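Local coordinates for protein 5-Carboxyvanillate Decarboxylase (Novosphingobium aromaticivorans, PDB 4QRN) that probably removes carbon dioxide from 5-carboxyvanillate at a manganese centre, as a carboxy-lyase of the amidohydrolase superfamily, at residues A[51-56]-A[68-73]; A[206-211]-A[307-312]; A[261-266]-A[334-339]. All coordinates share one frame; numbering follows the deposited sequence.

Contact 1. Residues A[51-56]-A[68-73]; sequences DVYLRM and SLWGFY. With 1DF (4-hydroxy-3-methoxy-5-nitrobenzoic acid), chain F.
Tyr-53 and Trp-70 set their first torsions alike, at -61° and -77°, each with CG anti to its own carbonyl carbon, which turns both rings into the gap between their helices. The phenol lays its CD2-CE2 side over one face of the indole, above the five-membered ring. CD2 comes to 3.4 Å from Trp-70 CG, while CE2 sits 3.6 Å from Trp-70 NE1. With centroids 4.5 Å apart and planes at 42°, the pair is neither stacked nor edge-to-face; it is an oblique aromatic contact between two buried side chains, without a hydrogen bond across it. The polar ends are tied down beyond it: Trp-70 NE1 donates to Ser-113 O, and Tyr-53 OH is bonded to Gly-115 O. With an alanine here in place of Trp-70, Tyr-53 would probably lose the surface it rests on, and Ser-113 O the indole donor.

The same turn of the second helix reaches the inhibitor. Tyr-73 OH gives a short hydrogen bond of 2.5 Å to the carboxylate O2 of 4-hydroxy-3-methoxy-5-nitrobenzoic acid, and is itself bonded to Arg-80. Phe-72 CD2 lies 3.6 Å above the Tyr-73 ring, over its centre, and Leu-69 CD1 meets the ring's edge in plane, which together should steady its tilt.

Helices 47-59 and 64-75 run antiparallel as a helical hairpin beside the pocket, with helix 79-89 touching Trp-70 and Tyr-73, the loop after strand 106-111 meeting both contact rings, and the second subunit packing on Leu-69 and Phe-72.

Contact 2. Residues A[206-211]-A[307-312]; sequences PLYIHP and LVTNSG. With MN (manganese (II) ion), chain E; 1DF (4-hydroxy-3-methoxy-5-nitrobenzoic acid), chain F.
Tyr-208 OH is gripped by two groups: Thr-309 OG1 donates to it at 2.9 Å, and Glu-41 OE1 bonds to it as well. The tyrosine reaches that point because its CG lies anti to the backbone N (chi1 -158°), swinging the phenol across the barrel interior to Thr-309. There the threonine also offers its methyl, CG2, which lies 3.8 Å from Tyr-208 CE2, obliquely to the ring. A weak but straight bond of 3.3 Å from Ser-311 N to Thr-309 OG1 may help fix the hydroxyl. Ser-311 OG in turn bonds to Glu-41 OE1, so this second shell probably orients the carboxylate whose other oxygen, OE2, binds manganese.

His-210, two residues beyond Tyr-208, is a first-shell ligand. Its NE2 coordinates the manganese at 2.2 Å, beside inhibitor O3 and O11, each 2.1 Å from the metal, and a water; Glu-41 and Asp-336 complete six donor atoms. On the far side of the imidazole, ND1 donates to Pro-211 O at 2.9 Å (N-H...O angle 152°), in the carbonyl plane on a lone pair, which should hold the ring against rotation.

Strands 207-209 and 306-309 flank strand 259-261 in the parallel sheet of the amidohydrolase barrel. Met-260 on that middle strand touches Tyr-208 and Leu-307, and helix 233-248 packs against Ile-209 and Pro-211.

Contact 3. Residues A[261-266]-A[334-339]; sequences VGHMGE and AMDYPY. With MN (manganese (II) ion), chain E; 1DF (4-hydroxy-3-methoxy-5-nitrobenzoic acid), chain F.
Edge on, the His-263 imidazole meets a carboxylate near its plane at each nitrogen: Asp-336 OD2 at NE2 and Glu-266 OE2 at ND1. This is the metal-binding mouth of the amidohydrolase barrel, with the histidine in the turn after strand 259-261 and the aspartate in the loop after strand 331-332. The bond from NE2 to Asp-336 OD2 is 2.9 Å long, with an N-H...O angle of 148°, and uses the syn side of the carboxylate, whose plane is turned 33° from the ring. NE2 also gives a weak hydrogen bond to the inhibitor nitro oxygen O11, 2.9 Å away. Behind it, ND1 to Glu-266 OE2 is shorter and straighter, 2.7 Å at 167°, a His-carboxylate pair that should stop the ring from flipping.

Asp-336 is modelled in two conformers; in the one described, OD1 binds manganese at 2.1 Å while OD2 faces the histidine. Residues 263-266 all have positive phi, making a weakly bonded left-handed turn that folds Glu-266 back so that its OE2 meets the ring edge at ND1, while Ser-311 OG bonds to His-263 N. Arg-274 of the second subunit packs on His-263.

After a cis peptide before Pro-338, Tyr-339 lays one face on the inhibitor ring; inhibitor CM2 sits 3.2 Å above the Tyr-339 plane, over its centre. Tyr-339 OH, bonded to Thr-112 OG1, comes to 3.2 Å from the methoxy carbon CV.

How the contacts relate
All three contacts are buried, but they sit at different depths. Contacts 2 and 3 share the barrel core, their centres about 6 Å apart, and their segments alternate along the chain; Asn-310 OD1 probably bonds to Ala-334 N, joining them directly. Contact 1, about 20 Å from the chain centre, joins two helices outside the barrel sheets and is aromatic and apolar. Around the metal, hydroxyls, carboxylates and imidazoles carry the chemistry. The inhibitor spans the difference: its carboxylate end faces contact 1; its phenol oxygen O3 and one nitro oxygen, O11, bind the manganese between contacts 2 and 3. Contact 1 touches contact 3 through Tyr-339, which packs on Trp-70 and meets Tyr-73 edge-to-face.

Contact 1. Residues A[51-56]-A[68-73]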
# COMPACT_ATOMS: atom_id res chain seq x y z
N ASP A 51 -7.52 -20.90 -21.73
CA ASP A 51 -7.00 -21.09 -23.08
C ASP A 51 -6.93 -19.77 -23.85
O ASP A 51 -6.01 -19.57 -24.64
CB ASP A 51 -7.86 -22.08 -23.85
CG ASP A 51 -7.67 -23.51 -23.39
OD1 ASP A 51 -6.71 -23.79 -22.64
OD2 ASP A 51 -8.50 -24.34 -23.79
N VAL A 52 -7.88 -18.85 -23.63
CA VAL A 52 -7.77 -17.53 -24.26
C VAL A 52 -6.55 -16.78 -23.72
O VAL A 52 -5.82 -16.15 -24.50
CB VAL A 52 -9.04 -16.67 -24.05
CG1 VAL A 52 -8.80 -15.24 -24.56
CG2 VAL A 52 -10.22 -17.32 -24.75
N TYR A 53 -6.29 -16.86 -22.41
CA TYR A 53 -5.08 -16.21 -21.90
C TYR A 53 -3.84 -16.77 -22.59
O TYR A 53 -2.94 -16.02 -22.97
CB TYR A 53 -4.95 -16.43 -20.40
CG TYR A 53 -6.07 -15.89 -19.53
CD1 TYR A 53 -6.98 -14.92 -19.98
CD2 TYR A 53 -6.21 -16.37 -18.24
CE1 TYR A 53 -7.99 -14.43 -19.16
CE2 TYR A 53 -7.20 -15.89 -17.40
CZ TYR A 53 -8.08 -14.94 -17.86
OH TYR A 53 -9.05 -14.49 -16.99
N LEU A 54 -3.77 -18.09 -22.74
CA LEU A 54 -2.62 -18.69 -23.41
C LEU A 54 -2.50 -18.22 -24.86
O LEU A 54 -1.41 -17.95 -25.35
CB LEU A 54 -2.69 -20.22 -23.33
CG LEU A 54 -2.41 -20.80 -21.94
CD1 LEU A 54 -2.76 -22.29 -21.89
CD2 LEU A 54 -0.97 -20.58 -21.48
N ARG A 55 -3.64 -18.10 -25.54
CA ARG A 55 -3.64 -17.59 -26.91
C ARG A 55 -3.09 -16.17 -26.97
O ARG A 55 -2.31 -15.84 -27.87
CB ARG A 55 -5.07 -17.64 -27.46
CG ARG A 55 -5.20 -17.28 -28.93
CD ARG A 55 -6.66 -17.13 -29.29
NE ARG A 55 -7.19 -15.84 -28.88
CZ ARG A 55 -8.44 -15.62 -28.51
NH1 ARG A 55 -9.31 -16.61 -28.40
NH2 ARG A 55 -8.84 -14.39 -28.20
N MET A 56 -3.51 -15.32 -26.03
CA MET A 56 -3.07 -13.93 -25.99
C MET A 56 -1.59 -13.84 -25.66
O MET A 56 -0.87 -12.97 -26.19
CB MET A 56 -3.88 -13.16 -24.94
CG MET A 56 -5.33 -13.01 -25.35
SD MET A 56 -6.35 -12.16 -24.11
CE MET A 56 -5.58 -10.56 -24.00
N SER A 68 2.77 -12.43 -16.85
CA SER A 68 3.35 -12.79 -15.55
C SER A 68 2.46 -13.74 -14.76
O SER A 68 2.91 -14.78 -14.29
CB SER A 68 3.58 -11.52 -14.76
OG SER A 68 4.10 -11.84 -13.49
N LEU A 69 1.19 -13.39 -14.61
CA LEU A 69 0.29 -14.13 -13.73
C LEU A 69 -0.15 -15.46 -14.35
O LEU A 69 -0.03 -16.52 -13.71
CB LEU A 69 -0.94 -13.25 -13.44
CG LEU A 69 -2.01 -13.83 -12.52
CD1 LEU A 69 -1.44 -14.01 -11.12
CD2 LEU A 69 -3.22 -12.91 -12.50
N TRP A 70 -0.65 -15.39 -15.58
CA TRP A 70 -1.22 -16.57 -16.21
C TRP A 70 -0.17 -17.38 -16.97
O TRP A 70 -0.33 -18.58 -17.10
CB TRP A 70 -2.49 -16.22 -17.03
CG TRP A 70 -3.60 -16.04 -16.03
CD1 TRP A 70 -4.15 -14.88 -15.58
CD2 TRP A 70 -4.15 -17.08 -15.24
NE1 TRP A 70 -5.05 -15.13 -14.56
CE2 TRP A 70 -5.05 -16.48 -14.33
CE3 TRP A 70 -3.96 -18.47 -15.19
CZ2 TRP A 70 -5.74 -17.21 -13.39
CZ3 TRP A 70 -4.69 -19.19 -14.26
CH2 TRP A 70 -5.56 -18.55 -13.38
N GLY A 71 0.92 -16.76 -17.42
CA GLY A 71 2.05 -17.56 -17.86
C GLY A 71 2.51 -18.46 -16.72
O GLY A 71 2.84 -19.64 -16.90
N PHE A 72 2.50 -17.93 -15.51
CA PHE A 72 2.87 -18.72 -14.33
C PHE A 72 1.84 -19.81 -14.02
O PHE A 72 2.16 -21.00 -14.04
CB PHE A 72 3.10 -17.82 -13.10
CG PHE A 72 3.45 -18.58 -11.84
CD1 PHE A 72 4.70 -19.18 -11.71
CD2 PHE A 72 2.53 -18.72 -10.80
CE1 PHE A 72 5.03 -19.88 -10.55
CE2 PHE A 72 2.85 -19.43 -9.65
CZ PHE A 72 4.11 -20.01 -9.53
N TYR A 73 0.59 -19.45 -13.76
CA TYR A 73 -0.33 -20.49 -13.31
C TYR A 73 -0.64 -21.51 -14.39
O TYR A 73 -0.84 -22.69 -14.07
CB TYR A 73 -1.64 -19.91 -12.70
CG TYR A 73 -1.36 -19.32 -11.35
CD1 TYR A 73 -0.94 -20.13 -10.30
CD2 TYR A 73 -1.47 -17.95 -11.13
CE1 TYR A 73 -0.61 -19.57 -9.07
CE2 TYR A 73 -1.14 -17.41 -9.91
CZ TYR A 73 -0.72 -18.21 -8.89
OH TYR A 73 -0.36 -17.67 -7.68
C1 1DF F . -3.38 -14.96 -6.33
CO1 1DF F . -3.94 -14.47 -5.18
CO2 1DF F . -4.13 -14.94 -7.52
CM1 1DF F . -5.31 -14.06 -5.27
CM2 1DF F . -5.48 -14.67 -7.52
OM 1DF F . -6.27 -14.69 -8.64
CZ 1DF F . -6.15 -14.34 -6.35
CC 1DF F . -1.97 -15.43 -6.38
CV 1DF F . -5.60 -14.76 -9.90
O1 1DF F . -1.47 -15.94 -5.29
O2 1DF F . -1.36 -15.36 -7.45
O3 1DF F . -7.44 -14.25 -6.28
N 1DF F . -5.74 -13.10 -4.20
O11 1DF F . -6.81 -12.56 -4.20
O22 1DF F . -4.86 -12.74 -3.36

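Contact 2. Residues A[206-211]-A[307-312]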
# COMPACT_ATOMS: atom_id res chain seq x y z
N PRO A 206 -23.90 -5.77 -3.76
CA PRO A 206 -22.54 -5.26 -3.62
C PRO A 206 -21.68 -5.57 -4.82
O PRO A 206 -21.87 -6.57 -5.53
CB PRO A 206 -22.01 -6.02 -2.40
CG PRO A 206 -22.78 -7.33 -2.45
CD PRO A 206 -24.14 -6.96 -2.91
N LEU A 207 -20.69 -4.71 -5.00
CA LEU A 207 -19.59 -4.90 -5.92
C LEU A 207 -18.37 -5.34 -5.15
O LEU A 207 -17.95 -4.61 -4.23
CB LEU A 207 -19.28 -3.58 -6.61
CG LEU A 207 -18.00 -3.55 -7.44
CD1 LEU A 207 -18.03 -4.59 -8.59
CD2 LEU A 207 -17.77 -2.16 -7.99
N TYR A 208 -17.77 -6.47 -5.49
CA TYR A 208 -16.47 -6.86 -4.93
C TYR A 208 -15.40 -6.44 -5.94
O TYR A 208 -15.40 -6.92 -7.08
CB TYR A 208 -16.46 -8.37 -4.69
CG TYR A 208 -15.44 -8.85 -3.66
CD1 TYR A 208 -14.07 -8.72 -3.85
CD2 TYR A 208 -15.86 -9.42 -2.46
CE1 TYR A 208 -13.15 -9.16 -2.89
CE2 TYR A 208 -14.96 -9.89 -1.52
CZ TYR A 208 -13.60 -9.76 -1.74
OH TYR A 208 -12.73 -10.21 -0.78
N ILE A 209 -14.52 -5.50 -5.56
CA ILE A 209 -13.40 -5.15 -6.43
C ILE A 209 -12.24 -6.03 -6.00
O ILE A 209 -11.63 -5.82 -4.94
CB ILE A 209 -13.03 -3.67 -6.41
CG1 ILE A 209 -14.22 -2.83 -6.82
CG2 ILE A 209 -11.86 -3.44 -7.39
CD1 ILE A 209 -13.97 -1.32 -6.82
N HIS A 210 -11.98 -7.06 -6.80
CA HIS A 210 -10.91 -8.01 -6.55
C HIS A 210 -9.65 -7.53 -7.27
O HIS A 210 -9.74 -6.85 -8.29
CB HIS A 210 -11.35 -9.36 -7.14
CG HIS A 210 -10.41 -10.48 -6.83
ND1 HIS A 210 -9.27 -10.71 -7.56
CD2 HIS A 210 -10.44 -11.42 -5.85
CE1 HIS A 210 -8.62 -11.74 -7.02
NE2 HIS A 210 -9.32 -12.21 -6.00
N PRO A 211 -8.45 -7.91 -6.79
CA PRO A 211 -7.25 -7.44 -7.49
C PRO A 211 -7.10 -8.01 -8.89
O PRO A 211 -7.68 -9.02 -9.31
CB PRO A 211 -6.11 -7.96 -6.61
CG PRO A 211 -6.69 -8.09 -5.24
CD PRO A 211 -8.13 -8.54 -5.49
N LEU A 307 -16.81 -2.49 2.66
CA LEU A 307 -16.81 -3.73 3.44
C LEU A 307 -15.50 -4.45 3.13
O LEU A 307 -14.99 -4.35 2.01
CB LEU A 307 -17.99 -4.60 3.00
CG LEU A 307 -19.37 -3.98 3.26
CD1 LEU A 307 -20.43 -4.73 2.48
CD2 LEU A 307 -19.71 -3.95 4.77
N VAL A 308 -14.95 -5.14 4.12
CA VAL A 308 -13.63 -5.74 3.97
C VAL A 308 -13.66 -7.20 4.34
O VAL A 308 -14.36 -7.62 5.28
CB VAL A 308 -12.62 -4.99 4.87
CG1 VAL A 308 -11.34 -5.77 5.10
CG2 VAL A 308 -12.34 -3.63 4.28
N THR A 309 -12.88 -7.99 3.62
CA THR A 309 -12.62 -9.37 4.02
C THR A 309 -11.14 -9.52 4.38
O THR A 309 -10.31 -8.71 3.99
CB THR A 309 -13.00 -10.41 2.95
OG1 THR A 309 -11.92 -10.54 2.00
CG2 THR A 309 -14.31 -10.05 2.25
N ASN A 310 -10.82 -10.60 5.09
CA ASN A 310 -9.43 -10.89 5.44
C ASN A 310 -8.75 -11.87 4.49
O ASN A 310 -7.80 -12.55 4.91
CB ASN A 310 -9.30 -11.43 6.87
CG ASN A 310 -9.62 -12.89 6.95
OD1 ASN A 310 -10.64 -13.33 6.42
ND2 ASN A 310 -8.77 -13.67 7.61
N SER A 311 -9.18 -11.95 3.23
CA SER A 311 -8.51 -12.88 2.33
C SER A 311 -7.00 -12.68 2.36
O SER A 311 -6.52 -11.55 2.29
CB SER A 311 -9.04 -12.74 0.90
OG SER A 311 -9.00 -11.37 0.52
N GLY A 312 -6.25 -13.78 2.49
CA GLY A 312 -4.81 -13.72 2.52
C GLY A 312 -4.18 -13.17 3.79
O GLY A 312 -2.94 -13.09 3.86
MN MN E . -8.55 -13.72 -4.55
C1 1DF F . -3.38 -14.96 -6.33
CO1 1DF F . -3.94 -14.47 -5.18
CO2 1DF F . -4.13 -14.94 -7.52
CM1 1DF F . -5.31 -14.06 -5.27
CM2 1DF F . -5.48 -14.67 -7.52
OM 1DF F . -6.27 -14.69 -8.64
CZ 1DF F . -6.15 -14.34 -6.35
CC 1DF F . -1.97 -15.43 -6.38
CV 1DF F . -5.60 -14.76 -9.90
O1 1DF F . -1.47 -15.94 -5.29
O2 1DF F . -1.36 -15.36 -7.45
O3 1DF F . -7.44 -14.25 -6.28
N 1DF F . -5.74 -13.10 -4.20
O11 1DF F . -6.81 -12.56 -4.20
O22 1DF F . -4.86 -12.74 -3.36
O HOH W 1 -10.27 -15.03 -4.94

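Contact 3. Residues A[261-266]-A[334-339]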
# COMPACT_ATOMS: atom_id res chain seq x y z
N VAL A 261 -13.85 -5.16 -0.60
CA VAL A 261 -12.50 -5.50 -1.01
C VAL A 261 -11.93 -6.49 -0.01
O VAL A 261 -12.36 -6.57 1.16
CB VAL A 261 -11.57 -4.28 -1.12
CG1 VAL A 261 -11.96 -3.39 -2.30
CG2 VAL A 261 -11.55 -3.49 0.18
N GLY A 262 -10.98 -7.27 -0.49
CA GLY A 262 -10.30 -8.27 0.30
C GLY A 262 -9.01 -7.77 0.92
O GLY A 262 -8.74 -6.57 1.02
N HIS A 263 -8.22 -8.74 1.40
CA HIS A 263 -6.84 -8.48 1.81
C HIS A 263 -6.79 -7.35 2.83
O HIS A 263 -5.90 -6.50 2.80
CB HIS A 263 -5.94 -8.27 0.58
CG HIS A 263 -6.27 -9.24 -0.50
ND1 HIS A 263 -7.03 -8.89 -1.60
CD2 HIS A 263 -6.13 -10.59 -0.56
CE1 HIS A 263 -7.27 -9.97 -2.32
NE2 HIS A 263 -6.74 -11.02 -1.71
N MET A 264 -7.72 -7.41 3.78
CA MET A 264 -7.75 -6.48 4.90
C MET A 264 -7.91 -5.03 4.46
O MET A 264 -7.52 -4.09 5.16
CB MET A 264 -6.52 -6.66 5.82
CG MET A 264 -6.83 -6.75 7.31
SD MET A 264 -7.66 -8.32 7.73
CE MET A 264 -9.36 -7.84 7.81
N GLY A 265 -8.59 -4.83 3.33
CA GLY A 265 -8.89 -3.47 2.88
C GLY A 265 -7.82 -2.86 1.99
O GLY A 265 -7.84 -1.66 1.76
N GLU A 266 -6.90 -3.70 1.49
CA GLU A 266 -5.87 -3.24 0.54
C GLU A 266 -5.10 -2.05 1.13
O GLU A 266 -4.82 -1.06 0.46
CB GLU A 266 -6.46 -2.93 -0.84
CG GLU A 266 -7.40 -4.04 -1.39
CD GLU A 266 -6.75 -5.36 -1.76
OE1 GLU A 266 -5.53 -5.52 -1.56
OE2 GLU A 266 -7.49 -6.27 -2.26
N ALA A 334 -12.58 -14.59 4.77
CA ALA A 334 -12.42 -15.16 3.43
C ALA A 334 -11.16 -15.99 3.44
O ALA A 334 -10.19 -15.67 4.13
CB ALA A 334 -12.31 -14.08 2.36
N MET A 335 -11.18 -17.06 2.64
CA MET A 335 -10.03 -17.95 2.53
C MET A 335 -9.10 -17.62 1.34
O MET A 335 -7.89 -17.80 1.45
CB MET A 335 -10.52 -19.40 2.45
CG MET A 335 -9.41 -20.40 2.22
SD MET A 335 -9.97 -22.10 2.19
CE MET A 335 -9.95 -22.52 3.93
N ASP A 336 -9.66 -17.19 0.20
CA ASP A 336 -8.88 -17.04 -1.03
C ASP A 336 -8.49 -18.42 -1.57
O ASP A 336 -7.44 -18.59 -2.19
CB ASP A 336 -7.66 -16.09 -0.85
CG ASP A 336 -7.58 -14.96 -1.91
OD1 ASP A 336 -8.16 -15.11 -3.03
OD2 ASP A 336 -6.93 -13.94 -1.59
N TYR A 337 -9.37 -19.41 -1.40
CA TYR A 337 -9.14 -20.71 -2.04
C TYR A 337 -9.15 -20.51 -3.56
O TYR A 337 -10.01 -19.80 -4.07
CB TYR A 337 -10.26 -21.63 -1.65
CG TYR A 337 -10.21 -23.00 -2.29
CD1 TYR A 337 -10.84 -23.26 -3.51
CD2 TYR A 337 -9.56 -24.06 -1.65
CE1 TYR A 337 -10.85 -24.53 -4.07
CE2 TYR A 337 -9.55 -25.35 -2.21
CZ TYR A 337 -10.21 -25.57 -3.42
OH TYR A 337 -10.26 -26.83 -3.99
N PRO A 338 -8.26 -21.17 -4.32
CA PRO A 338 -7.24 -22.13 -3.88
C PRO A 338 -5.85 -21.51 -3.77
O PRO A 338 -4.88 -22.25 -3.55
CB PRO A 338 -7.29 -23.17 -5.01
CG PRO A 338 -7.50 -22.34 -6.24
CD PRO A 338 -8.45 -21.22 -5.78
N TYR A 339 -5.75 -20.20 -3.96
CA TYR A 339 -4.47 -19.52 -3.88
C TYR A 339 -3.84 -19.57 -2.50
O TYR A 339 -2.62 -19.52 -2.36
CB TYR A 339 -4.60 -18.07 -4.36
CG TYR A 339 -5.07 -18.01 -5.80
CD1 TYR A 339 -4.19 -18.28 -6.84
CD2 TYR A 339 -6.39 -17.69 -6.13
CE1 TYR A 339 -4.60 -18.27 -8.17
CE2 TYR A 339 -6.82 -17.68 -7.46
CZ TYR A 339 -5.91 -17.95 -8.47
OH TYR A 339 -6.28 -17.93 -9.78
MN MN E . -8.55 -13.72 -4.55
C1 1DF F . -3.38 -14.96 -6.33
CO1 1DF F . -3.94 -14.47 -5.18
CO2 1DF F . -4.13 -14.94 -7.52
CM1 1DF F . -5.31 -14.06 -5.27
CM2 1DF F . -5.48 -14.67 -7.52
OM 1DF F . -6.27 -14.69 -8.64
CZ 1DF F . -6.15 -14.34 -6.35
CC 1DF F . -1.97 -15.43 -6.38
CV 1DF F . -5.60 -14.76 -9.90
O1 1DF F . -1.47 -15.94 -5.29
O2 1DF F . -1.36 -15.36 -7.45
O3 1DF F . -7.44 -14.25 -6.28
N 1DF F . -5.74 -13.10 -4.20
O11 1DF F . -6.81 -12.56 -4.20
O22 1DF F . -4.86 -12.74 -3.36
O HOH W 1 -10.27 -15.03 -4.94